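Local coordinates for protein 2'-deoxycytidine 5'-triphosphate deaminase (Agrobacterium tumefaciens, PDB 2R9Q) that probably catalyses the deamination of dCTP to dUTP, an early step on the route to thymidine nucleotides, at residues 201-206 against 329-334; 263-268 against 311-316; 276-281 against 294-299; 267-272 against 333-338. All blocks are in the same frame, centred on the assembly; numbering follows the deposited sequence.

How the interactions relate
All four contacts lie in the C-terminal half of the chain, their centres about 7 to 13 Å apart. Interactions 1 and 3 belong to one four-stranded antiparallel sheet, at its 202-205 and 296-297 sides, joined through the neighbouring central strands 331-339 and 275-281. Interaction 2 lies in a second, five-stranded sheet. Interaction 4 ties the two sheets together, sharing Glu267 and Ala268 with interaction 2 and Gly333 and Arg334 with interaction 1. Along the chain the first partners come in the order 201-206, 263-272 and 276-281, followed by 294-299, 311-316 and 329-338. The pairing of 201-206 with 329-334, the widest in sequence, brings distant residues together into one compact beta domain.

Interaction 1 (201-206 against 329-334); sequences GIALSI and GQIVGR
Ile206 meets Gln330 and Val332, and its backbone is gripped twice: Ile206 N donates to Gln330 O (2.9 Å), and Gly329 N bonds back to Ile206 O (2.9 Å). Ile206 CB rests on Val332 CG1 at 4.0 Å, and with CG1 of Ile206 anti to the backbone N (chi1 -153°) its CG2 methyl falls between N and the carbonyl carbon, next to Gln330 CB. A branched aliphatic residue suits this buried place, where Ile206 also packs on Leu263.

Leu204 contributes chiefly through its backbone. Leu204 N donates to Gly333 O (2.8 Å), and Leu204 O accepts from Val332 N (2.9 Å) and, weakly, from Gly333 N (3.4 Å). Two residues facing one make a classic beta bulge, which shifts the register so that Ser205 pairs with Ile331. Gly333 puts no side chain beside CB of Leu204.

Arg334 CG lies 3.6 Å from Gly201 N; the long aliphatic part of arginine can rest against that backbone in a partly exposed position. Ala203 CB touches Ile331 CG2, and Ser205 OG bonds to Glu267 outside the pair. Backbone bonds thus do most of the joining, with side chains adding chiefly apolar packing, and the carbonyl of Leu204, with one good and one weak bond, serves both bulge residues.

Interaction 2 (263-268 against 311-316); sequences LVSREA and SRAVLE
Leu263 and Leu315 form a hydrogen-bonded antiparallel pair, in which Leu263 N donates to Leu315 O at 2.8 Å; the return bond is modelled too short for its length to be trusted. Further along, Ser265 N donates to Ala313 O (2.8 Å).

The next rung uses a side chain. Ser265 OG, held between the backbone N and the carbonyl carbon (chi1 77°), accepts from Ala313 N at 2.9 Å and donates to Glu267 O at 2.7 Å, on a lone pair of that carbonyl. A small hydroxyl that can accept and donate fits here, because the chain turns at 266 and 267. Ser311 OG also bonds to the backbone of a bound peptide.

Charge comes from Arg312. Arg312 NH1 makes a weak bond to Ser265 O (2.9 Å), Arg266 O lies over one face of the guanidinium, and Asp207 completes the polar set with a salt bridge.

Carbon contacts fill in around these bonds: Val264 CG2 touches CB of Arg312 at 3.8 Å, and Leu315 CD1 lies 4.1 Å from Ser265 CB. An antiparallel ladder that runs into a corner, where one strand leaves its sheet, is consistent with the folded all-beta domain of the dUTPase superfamily.

Interaction 3 (276-281 against 294-299); sequences AAEMTP and AGFFDP
Glu278 and Phe296 face each other as a non-hydrogen-bonded antiparallel pair, their side chains side by side and pointing the same way. From Glu278 CB, which lies 4.1 Å from Gly295 O, the chain runs out extended, with CG anti to the backbone N (chi1 -169°). Glu278 CG passes Gly295 O at 3.7 Å and begins to meet the ring at CD1 of Phe296. Glu278 CD comes to 3.6 Å from Phe296 CE1, and OE1 and OE2 of Glu278 both lie at 3.7 Å from that CE1. The carboxylate and ring planes are turned 57° apart, so the two groups are not stacked flat. At the tip, OE2 takes a hydrogen bond from Asn111 ND2, which fixes the acid end. The length of glutamate suits the place: it brings the carboxylate alongside the ring at CE1, with CG the one methylene near it, and on to Asn111.

On the other face Ala277 CB touches Phe297 CB (3.8 Å). A methyl is small enough for this spot, where Leu335 also packs. Beyond it, Met279 CG reaches Phe297 CE2 at 3.6 Å with CB close by, and the flexible chain then bends away, carrying the thioether end toward Gly333.

The backbone bonds join the two strands: Phe297 N donates to Ala277 O (2.9 Å), a longer bond runs back from Ala277 N to Phe297 O, and Met279 N donates to Gly295 O at 3.0 Å. Arg167 also bonds both Ala277 O and Phe297 O. Arg167 and Asn111 come from the N-terminal half of the chain, so this short antiparallel pairing, at the side of a four-stranded sheet, is also a docking surface between the two dUTPase-like halves.

Interaction 4 (267-272 against 333-338); sequences EAVHVP and GRLVYE
Val269 and Leu335 reach toward each other tip to tip: CG2 of Val269 and CG of Leu335 each stand anti to the backbone N (chi1 -162° for Leu335), and CD2 is the branch of Leu335 that carries on to Val269. In Tyr337, CG is instead anti to the carbonyl carbon (chi1 -72°), and from there the ring extends to the opposite segment.

The tips meet at Val269 CG2 and Leu335 CD2, only 3.4 Å apart. That is closer than usual for two methyls, so the packing is either tight or slightly misplaced in the model. Val269 CG2 also comes within 3.5 Å of Tyr337 OH as the two side chains slide past each other in opposite directions.

Tyr337 OH donates to His270 O at 3.0 Å, approaching from about 40° above the carbonyl plane, while that oxygen lies at the edge of the tyrosine ring and in its plane. The phenol suits the spot: its ring fills apolar volume and its hydroxyl reaches a buried carbonyl. Val271 CG2 comes up slantwise to Tyr337 CE1 at 4.2 Å, and Pro272 CD lies slightly farther from the same atom. Ile202 packs on Val269, Leu335 and Tyr337.

No backbone bond joins the segments, and Val271 and Tyr337 are 8.1 Å apart at their CA atoms. Side chains from both segments, with the backbone oxygen of His270, fill the gap, consistent with the apolar layer between the two sheets of this dUTPase-like all-beta domain.

Interaction 1 (201-206 against 329-334)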
# COMPACT_ATOMS: atom_id res chain seq x y z
N GLY B 201 -28.55 -1.07 -22.83
CA GLY B 201 -28.79 -2.40 -23.39
C GLY B 201 -29.22 -3.41 -22.35
O GLY B 201 -29.85 -3.04 -21.37
N ILE B 202 -28.86 -4.68 -22.52
CA ILE B 202 -29.25 -5.72 -21.55
C ILE B 202 -28.35 -5.70 -20.29
O ILE B 202 -27.15 -5.53 -20.39
CB ILE B 202 -29.42 -7.15 -22.20
CG1 ILE B 202 -28.16 -8.03 -22.11
CG2 ILE B 202 -29.91 -7.05 -23.66
CD1 ILE B 202 -28.21 -9.04 -20.98
N ALA B 203 -28.95 -5.83 -19.11
CA ALA B 203 -28.25 -5.68 -17.84
C ALA B 203 -27.65 -7.00 -17.35
O ALA B 203 -28.25 -8.06 -17.49
CB ALA B 203 -29.16 -5.05 -16.76
N LEU B 204 -26.45 -6.91 -16.80
CA LEU B 204 -25.75 -8.07 -16.31
C LEU B 204 -25.62 -7.99 -14.79
O LEU B 204 -25.22 -6.97 -14.24
CB LEU B 204 -24.39 -8.22 -17.00
CG LEU B 204 -24.45 -8.57 -18.52
CD1 LEU B 204 -23.15 -8.33 -19.23
CD2 LEU B 204 -24.92 -9.97 -18.78
N SER B 205 -25.98 -9.06 -14.11
CA SER B 205 -25.92 -9.11 -12.67
C SER B 205 -24.94 -10.19 -12.21
O SER B 205 -24.60 -11.09 -12.97
CB SER B 205 -27.32 -9.32 -12.08
OG SER B 205 -27.88 -10.52 -12.53
N ILE B 206 -24.50 -10.08 -10.96
CA ILE B 206 -23.42 -10.91 -10.45
C ILE B 206 -23.93 -12.19 -9.79
O ILE B 206 -24.86 -12.15 -9.01
CB ILE B 206 -22.45 -10.10 -9.50
CG1 ILE B 206 -21.06 -10.72 -9.51
CG2 ILE B 206 -23.02 -9.96 -8.11
CD1 ILE B 206 -20.24 -10.31 -10.74
N GLY B 329 -27.04 -11.07 -7.47
CA GLY B 329 -28.09 -10.35 -8.19
C GLY B 329 -27.83 -8.88 -8.40
O GLY B 329 -28.54 -8.24 -9.14
N GLN B 330 -26.81 -8.32 -7.77
CA GLN B 330 -26.45 -6.92 -8.00
C GLN B 330 -26.09 -6.71 -9.47
O GLN B 330 -25.25 -7.44 -10.03
CB GLN B 330 -25.27 -6.56 -7.12
CG GLN B 330 -24.59 -5.23 -7.42
CD GLN B 330 -25.43 -4.04 -7.08
OE1 GLN B 330 -25.90 -3.90 -5.97
NE2 GLN B 330 -25.61 -3.15 -8.05
N ILE B 331 -26.72 -5.69 -10.08
CA ILE B 331 -26.34 -5.25 -11.43
C ILE B 331 -24.97 -4.57 -11.51
O ILE B 331 -24.67 -3.66 -10.73
CB ILE B 331 -27.40 -4.32 -12.06
CG1 ILE B 331 -28.73 -5.09 -12.24
CG2 ILE B 331 -26.90 -3.77 -13.41
CD1 ILE B 331 -29.94 -4.20 -12.50
N VAL B 332 -24.14 -5.03 -12.45
CA VAL B 332 -22.73 -4.63 -12.54
C VAL B 332 -22.31 -4.05 -13.89
O VAL B 332 -21.29 -3.37 -14.01
CB VAL B 332 -21.78 -5.78 -12.12
CG1 VAL B 332 -22.14 -6.26 -10.70
CG2 VAL B 332 -21.77 -6.94 -13.15
N GLY B 333 -23.10 -4.34 -14.91
CA GLY B 333 -22.87 -3.79 -16.23
C GLY B 333 -24.05 -3.88 -17.18
O GLY B 333 -25.12 -4.43 -16.87
N ARG B 334 -23.81 -3.39 -18.37
CA ARG B 334 -24.80 -3.27 -19.39
C ARG B 334 -24.16 -3.67 -20.77
O ARG B 334 -23.18 -3.08 -21.23
CB ARG B 334 -25.32 -1.84 -19.22
CG ARG B 334 -26.06 -1.19 -20.30
CD ARG B 334 -26.11 0.33 -19.99
NE ARG B 334 -24.83 1.08 -20.10
CZ ARG B 334 -24.39 1.73 -21.19
NH1 ARG B 334 -25.07 1.70 -22.33
NH2 ARG B 334 -23.24 2.40 -21.17

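Interaction 2 (263-268 against 311-316)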
# COMPACT_ATOMS: atom_id res chain seq x y z
N LEU B 263 -14.96 -12.65 -11.63
CA LEU B 263 -16.28 -13.09 -11.24
C LEU B 263 -17.15 -13.35 -12.46
O LEU B 263 -16.77 -13.05 -13.60
CB LEU B 263 -16.91 -12.04 -10.31
CG LEU B 263 -16.21 -11.77 -8.97
CD1 LEU B 263 -16.84 -10.55 -8.33
CD2 LEU B 263 -16.27 -12.99 -8.05
N VAL B 264 -18.32 -13.93 -12.21
CA VAL B 264 -19.22 -14.36 -13.28
C VAL B 264 -20.66 -13.79 -13.17
O VAL B 264 -21.24 -13.67 -12.10
CB VAL B 264 -19.15 -15.95 -13.52
CG1 VAL B 264 -18.76 -16.68 -12.28
CG2 VAL B 264 -20.43 -16.49 -14.11
N SER B 265 -21.19 -13.40 -14.32
CA SER B 265 -22.58 -12.99 -14.47
C SER B 265 -23.60 -14.12 -14.21
O SER B 265 -23.34 -15.28 -14.53
CB SER B 265 -22.80 -12.40 -15.88
OG SER B 265 -22.90 -13.38 -16.89
N ARG B 266 -24.75 -13.77 -13.65
CA ARG B 266 -25.86 -14.73 -13.56
C ARG B 266 -26.42 -15.03 -14.94
O ARG B 266 -26.70 -16.19 -15.26
CB ARG B 266 -26.98 -14.21 -12.67
CG ARG B 266 -26.62 -14.05 -11.22
CD ARG B 266 -27.85 -13.88 -10.36
NE ARG B 266 -28.68 -12.84 -10.92
CZ ARG B 266 -30.01 -12.84 -10.95
NH1 ARG B 266 -30.73 -13.84 -10.43
NH2 ARG B 266 -30.62 -11.82 -11.51
N GLU B 267 -26.56 -14.00 -15.77
CA GLU B 267 -27.10 -14.15 -17.12
C GLU B 267 -26.17 -14.89 -18.08
O GLU B 267 -24.98 -14.58 -18.19
CB GLU B 267 -27.50 -12.81 -17.70
CG GLU B 267 -28.51 -12.07 -16.88
CD GLU B 267 -27.90 -11.30 -15.73
OE1 GLU B 267 -26.65 -11.23 -15.66
OE2 GLU B 267 -28.68 -10.75 -14.90
N ALA B 268 -26.74 -15.89 -18.75
CA ALA B 268 -26.15 -16.56 -19.90
C ALA B 268 -26.58 -15.73 -21.11
O ALA B 268 -27.76 -15.64 -21.41
CB ALA B 268 -26.64 -18.00 -20.00
N SER B 311 -23.77 -17.88 -23.18
CA SER B 311 -22.65 -18.08 -22.26
C SER B 311 -22.67 -17.02 -21.17
O SER B 311 -23.11 -15.90 -21.38
CB SER B 311 -21.32 -18.06 -23.02
OG SER B 311 -20.20 -18.11 -22.15
N ARG B 312 -22.20 -17.37 -20.00
CA ARG B 312 -22.00 -16.36 -18.98
C ARG B 312 -20.84 -15.44 -19.35
O ARG B 312 -19.91 -15.84 -20.04
CB ARG B 312 -21.77 -16.99 -17.61
CG ARG B 312 -23.03 -17.56 -17.01
CD ARG B 312 -22.75 -18.81 -16.26
NE ARG B 312 -23.99 -19.38 -15.73
CZ ARG B 312 -24.61 -18.98 -14.63
NH1 ARG B 312 -24.14 -17.98 -13.90
NH2 ARG B 312 -25.70 -19.59 -14.27
N ALA B 313 -20.97 -14.18 -18.95
CA ALA B 313 -19.87 -13.25 -19.04
C ALA B 313 -19.01 -13.30 -17.75
O ALA B 313 -19.53 -13.26 -16.62
CB ALA B 313 -20.35 -11.86 -19.33
N VAL B 314 -17.70 -13.41 -17.96
CA VAL B 314 -16.71 -13.35 -16.89
C VAL B 314 -16.34 -11.89 -16.73
O VAL B 314 -16.06 -11.24 -17.69
CB VAL B 314 -15.47 -14.15 -17.23
CG1 VAL B 314 -14.47 -14.10 -16.09
CG2 VAL B 314 -15.85 -15.55 -17.63
N LEU B 315 -16.39 -11.39 -15.49
CA LEU B 315 -16.28 -9.96 -15.19
C LEU B 315 -15.10 -9.70 -14.25
O LEU B 315 -14.90 -10.43 -13.29
CB LEU B 315 -17.57 -9.47 -14.51
CG LEU B 315 -18.91 -9.72 -15.23
CD1 LEU B 315 -20.07 -9.87 -14.22
CD2 LEU B 315 -19.23 -8.65 -16.29
N GLU B 316 -14.33 -8.66 -14.53
CA GLU B 316 -13.35 -8.19 -13.57
C GLU B 316 -13.95 -7.01 -12.79
O GLU B 316 -14.24 -5.97 -13.35
CB GLU B 316 -11.99 -7.83 -14.21
CG GLU B 316 -11.25 -9.01 -14.88
CD GLU B 316 -11.77 -9.29 -16.27
OE1 GLU B 316 -11.93 -8.32 -17.03
OE2 GLU B 316 -12.06 -10.46 -16.58

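Interaction 3 (276-281 against 294-299)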
# COMPACT_ATOMS: atom_id res chain seq x y z
N ALA B 276 -22.64 -7.24 -33.06
CA ALA B 276 -21.57 -7.27 -32.09
C ALA B 276 -22.10 -6.60 -30.82
O ALA B 276 -23.14 -5.93 -30.85
CB ALA B 276 -20.34 -6.56 -32.63
N ALA B 277 -21.41 -6.83 -29.70
CA ALA B 277 -21.69 -6.15 -28.42
C ALA B 277 -20.43 -5.54 -27.76
O ALA B 277 -19.29 -5.82 -28.13
CB ALA B 277 -22.41 -7.09 -27.46
N GLU B 278 -20.69 -4.70 -26.77
CA GLU B 278 -19.68 -4.12 -25.93
C GLU B 278 -20.22 -4.07 -24.52
O GLU B 278 -21.36 -3.68 -24.29
CB GLU B 278 -19.29 -2.74 -26.43
CG GLU B 278 -18.05 -2.15 -25.79
CD GLU B 278 -17.58 -0.86 -26.46
OE1 GLU B 278 -18.19 -0.37 -27.44
OE2 GLU B 278 -16.56 -0.32 -26.02
N MET B 279 -19.38 -4.49 -23.58
CA MET B 279 -19.69 -4.49 -22.16
C MET B 279 -19.45 -3.07 -21.66
O MET B 279 -18.46 -2.45 -22.02
CB MET B 279 -18.76 -5.49 -21.45
CG MET B 279 -19.45 -6.51 -20.55
SD MET B 279 -20.12 -5.79 -19.04
CE MET B 279 -21.84 -5.66 -19.47
N THR B 280 -20.38 -2.54 -20.86
CA THR B 280 -20.22 -1.21 -20.26
C THR B 280 -20.43 -1.26 -18.73
O THR B 280 -21.18 -2.11 -18.25
CB THR B 280 -21.20 -0.17 -20.88
OG1 THR B 280 -22.56 -0.62 -20.70
CG2 THR B 280 -20.93 0.03 -22.36
N PRO B 281 -19.73 -0.40 -17.97
CA PRO B 281 -20.05 -0.18 -16.57
C PRO B 281 -21.46 0.33 -16.31
O PRO B 281 -21.98 1.13 -17.10
CB PRO B 281 -19.03 0.87 -16.13
CG PRO B 281 -17.90 0.68 -17.05
CD PRO B 281 -18.52 0.34 -18.35
N ALA B 294 -13.82 -3.90 -19.39
CA ALA B 294 -14.98 -4.14 -20.26
C ALA B 294 -14.47 -4.15 -21.68
O ALA B 294 -13.55 -3.41 -22.05
CB ALA B 294 -16.08 -3.05 -20.06
N GLY B 295 -15.01 -5.07 -22.46
CA GLY B 295 -14.48 -5.28 -23.78
C GLY B 295 -15.52 -5.57 -24.83
O GLY B 295 -16.74 -5.39 -24.65
N PHE B 296 -14.98 -6.01 -25.96
CA PHE B 296 -15.79 -6.35 -27.12
C PHE B 296 -16.27 -7.81 -27.01
O PHE B 296 -15.56 -8.65 -26.55
CB PHE B 296 -14.98 -6.12 -28.39
CG PHE B 296 -14.66 -4.68 -28.66
CD1 PHE B 296 -15.65 -3.69 -28.55
CD2 PHE B 296 -13.39 -4.30 -29.06
CE1 PHE B 296 -15.35 -2.37 -28.85
CE2 PHE B 296 -13.09 -2.99 -29.34
CZ PHE B 296 -14.07 -2.01 -29.22
N PHE B 297 -17.52 -8.03 -27.39
CA PHE B 297 -18.10 -9.34 -27.62
C PHE B 297 -18.24 -9.53 -29.12
O PHE B 297 -18.68 -8.64 -29.82
CB PHE B 297 -19.47 -9.43 -26.95
CG PHE B 297 -19.40 -9.60 -25.48
CD1 PHE B 297 -19.82 -10.77 -24.89
CD2 PHE B 297 -18.88 -8.60 -24.67
CE1 PHE B 297 -19.74 -10.92 -23.51
CE2 PHE B 297 -18.79 -8.76 -23.32
CZ PHE B 297 -19.23 -9.91 -22.74
N ASP B 298 -17.84 -10.70 -29.60
CA ASP B 298 -17.92 -11.00 -31.03
C ASP B 298 -19.27 -11.59 -31.42
O ASP B 298 -19.88 -12.29 -30.63
CB ASP B 298 -16.83 -11.99 -31.46
CG ASP B 298 -15.47 -11.33 -31.69
OD1 ASP B 298 -15.39 -10.27 -32.39
OD2 ASP B 298 -14.48 -11.92 -31.16
N PRO B 299 -19.70 -11.35 -32.67
CA PRO B 299 -20.81 -12.10 -33.26
C PRO B 299 -20.60 -13.57 -33.05
O PRO B 299 -19.50 -14.06 -33.27
CB PRO B 299 -20.72 -11.77 -34.76
CG PRO B 299 -19.95 -10.54 -34.86
CD PRO B 299 -19.17 -10.34 -33.61

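Interaction 4 (267-272 against 333-338)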
# COMPACT_ATOMS: atom_id res chain seq x y z
N GLU B 267 -26.56 -14.00 -15.77
CA GLU B 267 -27.10 -14.15 -17.12
C GLU B 267 -26.17 -14.89 -18.08
O GLU B 267 -24.98 -14.58 -18.19
CB GLU B 267 -27.50 -12.81 -17.70
CG GLU B 267 -28.51 -12.07 -16.88
CD GLU B 267 -27.90 -11.30 -15.73
OE1 GLU B 267 -26.65 -11.23 -15.66
OE2 GLU B 267 -28.68 -10.75 -14.90
N ALA B 268 -26.74 -15.89 -18.75
CA ALA B 268 -26.15 -16.56 -19.90
C ALA B 268 -26.58 -15.73 -21.11
O ALA B 268 -27.76 -15.64 -21.41
CB ALA B 268 -26.64 -18.00 -20.00
N VAL B 269 -25.61 -15.14 -21.81
CA VAL B 269 -25.87 -14.17 -22.87
C VAL B 269 -25.45 -14.67 -24.29
O VAL B 269 -24.55 -15.50 -24.43
CB VAL B 269 -25.27 -12.73 -22.46
CG1 VAL B 269 -23.74 -12.60 -22.65
CG2 VAL B 269 -25.99 -11.64 -23.20
N HIS B 270 -26.14 -14.20 -25.32
CA HIS B 270 -25.88 -14.57 -26.72
C HIS B 270 -25.85 -13.29 -27.59
O HIS B 270 -26.67 -12.39 -27.42
CB HIS B 270 -26.92 -15.59 -27.18
CG HIS B 270 -27.01 -15.83 -28.66
ND1 HIS B 270 -25.93 -16.26 -29.42
CD2 HIS B 270 -28.06 -15.77 -29.51
CE1 HIS B 270 -26.32 -16.43 -30.67
NE2 HIS B 270 -27.61 -16.15 -30.75
N VAL B 271 -24.82 -13.21 -28.44
CA VAL B 271 -24.68 -12.17 -29.47
C VAL B 271 -24.87 -12.86 -30.85
O VAL B 271 -24.03 -13.63 -31.29
CB VAL B 271 -23.32 -11.45 -29.40
CG1 VAL B 271 -23.30 -10.28 -30.33
CG2 VAL B 271 -23.03 -10.97 -27.98
N PRO B 272 -26.04 -12.63 -31.50
CA PRO B 272 -26.30 -13.14 -32.85
C PRO B 272 -25.27 -12.69 -33.89
O PRO B 272 -24.69 -11.62 -33.74
CB PRO B 272 -27.67 -12.54 -33.18
CG PRO B 272 -28.32 -12.33 -31.83
CD PRO B 272 -27.21 -11.93 -30.95
N GLY B 333 -23.10 -4.34 -14.91
CA GLY B 333 -22.87 -3.79 -16.23
C GLY B 333 -24.05 -3.88 -17.18
O GLY B 333 -25.12 -4.43 -16.87
N ARG B 334 -23.81 -3.39 -18.37
CA ARG B 334 -24.80 -3.27 -19.39
C ARG B 334 -24.16 -3.67 -20.77
O ARG B 334 -23.18 -3.08 -21.23
CB ARG B 334 -25.32 -1.84 -19.22
CG ARG B 334 -26.06 -1.19 -20.30
CD ARG B 334 -26.11 0.33 -19.99
NE ARG B 334 -24.83 1.08 -20.10
CZ ARG B 334 -24.39 1.73 -21.19
NH1 ARG B 334 -25.07 1.70 -22.33
NH2 ARG B 334 -23.24 2.40 -21.17
N LEU B 335 -24.66 -4.76 -21.36
CA LEU B 335 -24.21 -5.22 -22.66
C LEU B 335 -24.97 -4.48 -23.76
O LEU B 335 -26.18 -4.64 -23.91
CB LEU B 335 -24.39 -6.71 -22.80
CG LEU B 335 -23.62 -7.45 -23.90
CD1 LEU B 335 -22.09 -7.29 -23.76
CD2 LEU B 335 -24.04 -8.94 -23.92
N VAL B 336 -24.23 -3.66 -24.50
CA VAL B 336 -24.77 -2.80 -25.56
C VAL B 336 -24.54 -3.42 -26.96
O VAL B 336 -23.43 -3.80 -27.30
CB VAL B 336 -24.16 -1.41 -25.47
CG1 VAL B 336 -24.54 -0.60 -26.68
CG2 VAL B 336 -24.59 -0.72 -24.17
N TYR B 337 -25.61 -3.51 -27.75
CA TYR B 337 -25.60 -4.17 -29.04
C TYR B 337 -25.45 -3.15 -30.18
O TYR B 337 -25.93 -2.03 -30.10
CB TYR B 337 -26.85 -5.03 -29.23
CG TYR B 337 -26.87 -6.28 -28.39
CD1 TYR B 337 -26.49 -7.50 -28.91
CD2 TYR B 337 -27.27 -6.24 -27.06
CE1 TYR B 337 -26.49 -8.64 -28.14
CE2 TYR B 337 -27.27 -7.40 -26.27
CZ TYR B 337 -26.89 -8.59 -26.82
OH TYR B 337 -26.90 -9.75 -26.05
N GLU B 338 -24.78 -3.57 -31.24
CA GLU B 338 -24.54 -2.76 -32.40
C GLU B 338 -24.61 -3.66 -33.64
O GLU B 338 -24.19 -4.83 -33.60
CB GLU B 338 -23.17 -2.09 -32.25
CG GLU B 338 -22.88 -0.96 -33.22
CD GLU B 338 -21.51 -0.31 -33.03
OE1 GLU B 338 -20.82 -0.58 -32.00
OE2 GLU B 338 -21.14 0.49 -33.92